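Long-range contact in inositol-1-monophosphatase (Mycobacterium tuberculosis, PDB 2Q74), which probably catalyses the magnesium-dependent dephosphorylation of inositol 1-phosphate to free myo-inositol, a key metabolite in mycobacteria: residues I116-V121 / A211-C216. Sequence-based numbering, arbitrary orientation.
Sequences IPAYAV and AALDLC
L213 reaches from the first turn of helix 211-220 to the bend where the chain enters strand 120-127, and its isobutyl group carries most of this buried contact. With CG beside the backbone N and anti to the carbonyl carbon (chi1 -72°), one methyl sits over the face of the A118-Y119 peptide: L213 CD1 is 3.5 Å from A118 C and 3.7 Å from Y119 N. The A118 methyl touches it less closely, CB to CD1 being 4.1 Å. The fork of the same side chain receives A120, whose CB sits 3.8 Å from L213 CG and 3.9 Å from CD2.

Packing slackens at A212, where the two methyl carbons, A120 CB and A212 CB, are 4.4 Å apart; V136 of the neighbouring strand touches both alanines. Beyond A118 the chain turns away from the helix through an inverse gamma turn centred on P117, closed by a 2.6 Å hydrogen bond from A118 N to I116 O; exposed P117 packs on R222 of the second subunit.

Every side-chain group that meets across the contact is apolar, while A212 N is hydrogen-bonded to D107 OD2 and A120 to the D107 backbone. The chemistry thus implies a nonpolar joint between helix and strand, with D107, a probable magnesium ligand, hydrogen-bonded to both.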
loop_
_atom_site.group_PDB
_atom_site.type_symbol
_atom_site.label_atom_id
_atom_site.label_comp_id
_atom_site.label_asym_id
_atom_site.label_seq_id
_atom_site.Cartn_x
_atom_site.Cartn_y
_atom_site.Cartn_z
ATOM N N ILE A 116 -8.381 3.009 1.839
ATOM C CA ILE A 116 -7.021 2.816 1.391
ATOM C C ILE A 116 -7.067 2.742 -0.152
ATOM O O ILE A 116 -7.717 1.858 -0.701
ATOM C CB ILE A 116 -6.402 1.534 2.001
ATOM C CG1 ILE A 116 -6.406 1.645 3.541
ATOM C CG2 ILE A 116 -4.993 1.279 1.427
ATOM C CD1 ILE A 116 -5.977 0.384 4.232
ATOM N N PRO A 117 -6.397 3.682 -0.850
ATOM C CA PRO A 117 -6.499 3.768 -2.305
ATOM C C PRO A 117 -5.778 2.644 -2.975
ATOM O O PRO A 117 -4.734 2.844 -3.601
ATOM C CB PRO A 117 -5.819 5.094 -2.633
ATOM C CG PRO A 117 -4.852 5.263 -1.539
ATOM C CD PRO A 117 -5.539 4.756 -0.312
ATOM N N ALA A 118 -6.366 1.467 -2.870
ATOM C CA ALA A 118 -5.813 0.291 -3.431
ATOM C C ALA A 118 -6.959 -0.703 -3.555
ATOM O O ALA A 118 -6.963 -1.763 -2.891
ATOM C CB ALA A 118 -4.716 -0.247 -2.520
ATOM N N TYR A 119 -7.940 -0.340 -4.386
ATOM C CA TYR A 119 -8.945 -1.300 -4.845
ATOM C C TYR A 119 -9.074 -1.182 -6.340
ATOM O O TYR A 119 -8.770 -0.128 -6.900
ATOM C CB TYR A 119 -10.284 -1.054 -4.180
ATOM C CG TYR A 119 -10.601 0.386 -3.959
ATOM C CD1 TYR A 119 -11.398 1.107 -4.844
ATOM C CD2 TYR A 119 -10.106 1.032 -2.849
ATOM C CE1 TYR A 119 -11.686 2.457 -4.594
ATOM C CE2 TYR A 119 -10.387 2.329 -2.597
ATOM C CZ TYR A 119 -11.165 3.057 -3.459
ATOM O OH TYR A 119 -11.426 4.385 -3.132
ATOM N N ALA A 120 -9.558 -2.235 -6.992
ATOM C CA ALA A 120 -9.539 -2.275 -8.460
ATOM C C ALA A 120 -10.743 -2.980 -9.102
ATOM O O ALA A 120 -11.382 -3.843 -8.522
ATOM C CB ALA A 120 -8.279 -2.929 -8.908
ATOM N N VAL A 121 -11.035 -2.581 -10.326
ATOM C CA VAL A 121 -11.977 -3.285 -11.164
ATOM C C VAL A 121 -11.135 -4.206 -12.062
ATOM O O VAL A 121 -10.182 -3.742 -12.687
ATOM C CB VAL A 121 -12.769 -2.295 -12.027
ATOM C CG1 VAL A 121 -13.750 -3.048 -12.914
ATOM C CG2 VAL A 121 -13.471 -1.251 -11.142
ATOM N N ALA A 211 -5.101 -8.404 -4.970
ATOM C CA ALA A 211 -4.377 -9.338 -5.795
ATOM C C ALA A 211 -4.232 -8.794 -7.203
ATOM O O ALA A 211 -3.170 -8.897 -7.806
ATOM C CB ALA A 211 -5.087 -10.682 -5.806
ATOM N N ALA A 212 -5.302 -8.181 -7.698
ATOM C CA ALA A 212 -5.319 -7.599 -9.030
ATOM C C ALA A 212 -4.216 -6.540 -9.171
ATOM O O ALA A 212 -3.465 -6.514 -10.165
ATOM C CB ALA A 212 -6.698 -6.999 -9.325
ATOM N N LEU A 213 -4.114 -5.685 -8.159
ATOM C CA LEU A 213 -3.136 -4.600 -8.183
ATOM C C LEU A 213 -1.709 -5.091 -7.988
ATOM O O LEU A 213 -0.791 -4.476 -8.517
ATOM C CB LEU A 213 -3.499 -3.521 -7.125
ATOM C CG LEU A 213 -4.729 -2.673 -7.471
ATOM C CD1 LEU A 213 -5.105 -1.702 -6.307
ATOM C CD2 LEU A 213 -4.525 -1.921 -8.768
ATOM N N ASP A 214 -1.516 -6.165 -7.223
ATOM C CA ASP A 214 -0.196 -6.752 -7.019
ATOM C C ASP A 214 0.334 -7.311 -8.350
ATOM O O ASP A 214 1.495 -7.111 -8.724
ATOM C CB ASP A 214 -0.267 -7.911 -6.003
ATOM C CG ASP A 214 -0.458 -7.441 -4.560
ATOM O OD1 ASP A 214 0.115 -6.413 -4.163
ATOM O OD2 ASP A 214 -1.165 -8.123 -3.806
ATOM N N LEU A 215 -0.510 -8.038 -9.058
ATOM C CA LEU A 215 -0.134 -8.548 -10.344
ATOM C C LEU A 215 0.256 -7.391 -11.267
ATOM O O LEU A 215 1.225 -7.477 -12.016
ATOM C CB LEU A 215 -1.273 -9.387 -10.924
ATOM C CG LEU A 215 -1.455 -10.746 -10.212
ATOM C CD1 LEU A 215 -2.812 -11.356 -10.493
ATOM C CD2 LEU A 215 -0.292 -11.729 -10.658
ATOM N N CYS A 216 -0.450 -6.267 -11.172
ATOM C CA CYS A 216 -0.116 -5.128 -12.050
ATOM C C CYS A 216 1.212 -4.479 -11.625
ATOM O O CYS A 216 2.023 -4.051 -12.469
ATOM C CB CYS A 216 -1.248 -4.100 -12.069
ATOM S SG CYS A 216 -2.768 -4.679 -12.848
#